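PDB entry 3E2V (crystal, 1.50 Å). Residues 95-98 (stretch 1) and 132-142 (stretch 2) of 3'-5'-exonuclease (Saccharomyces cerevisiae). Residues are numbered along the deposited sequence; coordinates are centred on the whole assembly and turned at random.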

# COMPACT_ATOMS: atom_id res chain seq x y z
N ASN A 95 -14.69 5.88 9.48
CA ASN A 95 -16.01 6.44 9.81
C ASN A 95 -17.10 5.88 8.90
O ASN A 95 -18.28 5.93 9.26
N GLU A 96 -16.73 5.35 7.74
CA GLU A 96 -17.74 4.75 6.87
C GLU A 96 -18.41 3.51 7.48
O GLU A 96 -19.49 3.13 7.05
N PHE A 97 -17.76 2.88 8.46
CA PHE A 97 -18.40 1.79 9.19
C PHE A 97 -19.52 2.29 10.09
O PHE A 97 -20.36 1.50 10.51
N ALA A 98 -19.53 3.60 10.37
CA ALA A 98 -20.47 4.15 11.35
C ALA A 98 -21.56 5.01 10.72
O ALA A 98 -22.59 5.21 11.37
N SER A 132 -25.52 -1.92 15.20
CA SER A 132 -26.18 -2.54 14.05
C SER A 132 -25.67 -2.05 12.68
O SER A 132 -25.44 -2.87 11.78
N PHE A 133 -25.51 -0.74 12.51
CA PHE A 133 -25.05 -0.20 11.23
C PHE A 133 -23.65 -0.72 10.90
O PHE A 133 -23.42 -1.23 9.80
N ALA A 134 -22.75 -0.64 11.89
CA ALA A 134 -21.38 -1.15 11.70
C ALA A 134 -21.34 -2.64 11.42
O ALA A 134 -20.54 -3.12 10.62
N GLN A 135 -22.22 -3.40 12.09
CA GLN A 135 -22.34 -4.83 11.79
C GLN A 135 -22.64 -5.07 10.31
O GLN A 135 -22.06 -5.96 9.68
N GLY A 136 -23.55 -4.27 9.76
CA GLY A 136 -23.90 -4.38 8.34
C GLY A 136 -22.77 -4.00 7.40
O GLY A 136 -22.59 -4.62 6.35
N LYS A 137 -22.02 -2.97 7.77
CA LYS A 137 -20.90 -2.54 6.93
C LYS A 137 -19.77 -3.56 6.93
O LYS A 137 -19.13 -3.79 5.91
N LEU A 138 -19.52 -4.17 8.09
CA LEU A 138 -18.52 -5.22 8.15
C LEU A 138 -18.93 -6.44 7.33
O LEU A 138 -18.12 -7.03 6.62
N LYS A 139 -20.22 -6.78 7.38
CA LYS A 139 -20.75 -7.83 6.51
C LYS A 139 -20.56 -7.51 5.03
O LYS A 139 -20.15 -8.36 4.24
N GLU A 140 -20.86 -6.27 4.65
CA GLU A 140 -20.71 -5.83 3.27
C GLU A 140 -19.25 -6.00 2.81
O GLU A 140 -18.99 -6.49 1.71
N LEU A 141 -18.32 -5.62 3.68
CA LEU A 141 -16.90 -5.75 3.37
C LEU A 141 -16.44 -7.20 3.22
O LEU A 141 -15.76 -7.55 2.25
N TYR A 142 -16.83 -8.06 4.17
CA TYR A 142 -16.56 -9.50 4.09
C TYR A 142 -17.12 -10.09 2.81
O TYR A 142 -16.42 -10.83 2.08

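Packing of the 3-10 segment that includes F97 against the helix 132-142, a contact that buries 342 Å² in all and contains no direct hydrogen bond between the two stretches. F97 dominates, with 124 Å² covered. Its CA lies 4.9 Å from the CA of A134, the nearest pair of CA atoms across the stretches, and its CA-to-CB bond points sideways to the helix. The m rotamer (chi1 -72°, chi2 -69°) nevertheless brings the end of the ring nearer, so that it reaches K137 and L138 and, a turn further on, L141. F97 CD1 lies 3.7 Å from K137 CB, F97 CE1 is 3.6 Å from L138 CD2, and F97 CZ is 3.8 Å from L141 CD2. The L141 methyl meets the ring at its edge, near the ring plane. L138 (m, t) points sideways from its CA but its end turns nearer the ring, whereas L141 (t, p) points toward the segment from the start; both leucines are buried, and with F97 they make the apolar side-chain contacts at the buried end.

K137 follows with 50 Å² covered. It points toward the segment, and its chain folds through three m torsions before a t at chi4. Its methylene CE lies 3.6 Å from E96 O, while the ammonium group finds polar partners beyond: K137 NZ donates to E140 OE1 at 2.8 Å, a salt bridge within the helix, and also donates to water 1, with 3.1 Å between K137 NZ and the water O. The same water donates to E96 OE2, 2.9 Å from its O, and so links the lysine to the glutamate across the contact without a direct salt bridge between them. E96 (p at chi1, t at chi2) points sideways, and its other carboxylate oxygen, OE1, is hydrogen-bonded elsewhere in the structure.

F133, covered over 41 Å², points toward the segment in the t rotamer (chi2 88°) and, across the contact, meets backbone atoms of E96, F97 and A98, not their side chains. Two carbonyl oxygens lie at its ring edge, near the plane: F97 O is 3.4 Å from F133 CD2 and E96 O is 3.9 Å from F133 CE2. A98 C approaches the same ring, 3.6 Å from F133 CD2, while the A98 methyl points away from the helix. F97 O also makes a CA-H...O contact with A134, 3.1 Å from A134 CA. A134 points sideways, and its CB also lies close to that carbonyl, 3.3 Å from A134 CB to F97 O.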

# COMPACT_ATOMS: atom_id res chain seq x y z
CB ASN A 95 -16.02 7.97 9.71
CG ASN A 95 -15.30 8.65 10.87
OD1 ASN A 95 -14.83 7.99 11.79
ND2 ASN A 95 -15.24 9.98 10.83
CB GLU A 96 -17.22 4.49 5.47
CG GLU A 96 -16.32 3.32 5.34
CD GLU A 96 -16.26 2.83 3.91
OE1 GLU A 96 -15.26 2.20 3.55
OE2 GLU A 96 -17.20 3.08 3.12
CB PHE A 97 -17.40 1.04 10.07
CG PHE A 97 -16.45 0.17 9.29
CD1 PHE A 97 -16.88 -0.97 8.63
CD2 PHE A 97 -15.10 0.51 9.22
CE1 PHE A 97 -16.00 -1.77 7.91
CE2 PHE A 97 -14.20 -0.28 8.52
CZ PHE A 97 -14.64 -1.42 7.85
CB ALA A 98 -19.73 4.94 12.40
CB SER A 132 -27.70 -2.38 14.14
OG SER A 132 -28.31 -2.72 12.91
CB PHE A 133 -25.15 1.33 11.17
CG PHE A 133 -24.80 1.90 9.83
CD1 PHE A 133 -25.77 2.05 8.85
CD2 PHE A 133 -23.48 2.26 9.54
CE1 PHE A 133 -25.44 2.57 7.59
CE2 PHE A 133 -23.14 2.77 8.29
CZ PHE A 133 -24.12 2.93 7.31
CB ALA A 134 -20.51 -0.81 12.90
CB GLN A 135 -23.39 -5.50 12.68
CG GLN A 135 -22.97 -5.71 14.12
CD GLN A 135 -24.16 -5.93 15.04
OE1 GLN A 135 -25.32 -5.84 14.62
NE2 GLN A 135 -23.89 -6.21 16.31
CB LYS A 137 -20.39 -1.15 7.35
CG LYS A 137 -21.40 -0.02 7.09
CD LYS A 137 -21.84 0.05 5.62
CE LYS A 137 -20.80 0.75 4.75
NZ LYS A 137 -21.30 0.88 3.34
CB LEU A 138 -18.25 -5.60 9.61
CG LEU A 138 -17.38 -4.59 10.37
CD1 LEU A 138 -17.56 -4.81 11.87
CD2 LEU A 138 -15.90 -4.71 9.97
CB LYS A 139 -22.24 -8.03 6.80
CG LYS A 139 -22.86 -9.10 5.94
CD LYS A 139 -24.26 -9.47 6.44
CE LYS A 139 -24.73 -10.76 5.79
NZ LYS A 139 -24.84 -10.60 4.33
CB GLU A 140 -21.15 -4.37 3.14
CG GLU A 140 -20.97 -3.81 1.73
CD GLU A 140 -21.27 -2.32 1.64
OE1 GLU A 140 -21.85 -1.76 2.60
OE2 GLU A 140 -20.92 -1.72 0.59
CB LEU A 141 -16.08 -5.02 4.45
CG LEU A 141 -14.57 -5.03 4.26
CD1 LEU A 141 -14.16 -4.35 2.96
CD2 LEU A 141 -13.93 -4.34 5.45
CB TYR A 142 -17.20 -10.18 5.31
CG TYR A 142 -16.97 -11.68 5.41
CD1 TYR A 142 -15.68 -12.20 5.47
CD2 TYR A 142 -18.04 -12.56 5.50
CE1 TYR A 142 -15.45 -13.56 5.59
CE2 TYR A 142 -17.82 -13.93 5.62
CZ TYR A 142 -16.52 -14.42 5.67
OH TYR A 142 -16.28 -15.78 5.80
O HOH W 1 -19.41 2.29 1.37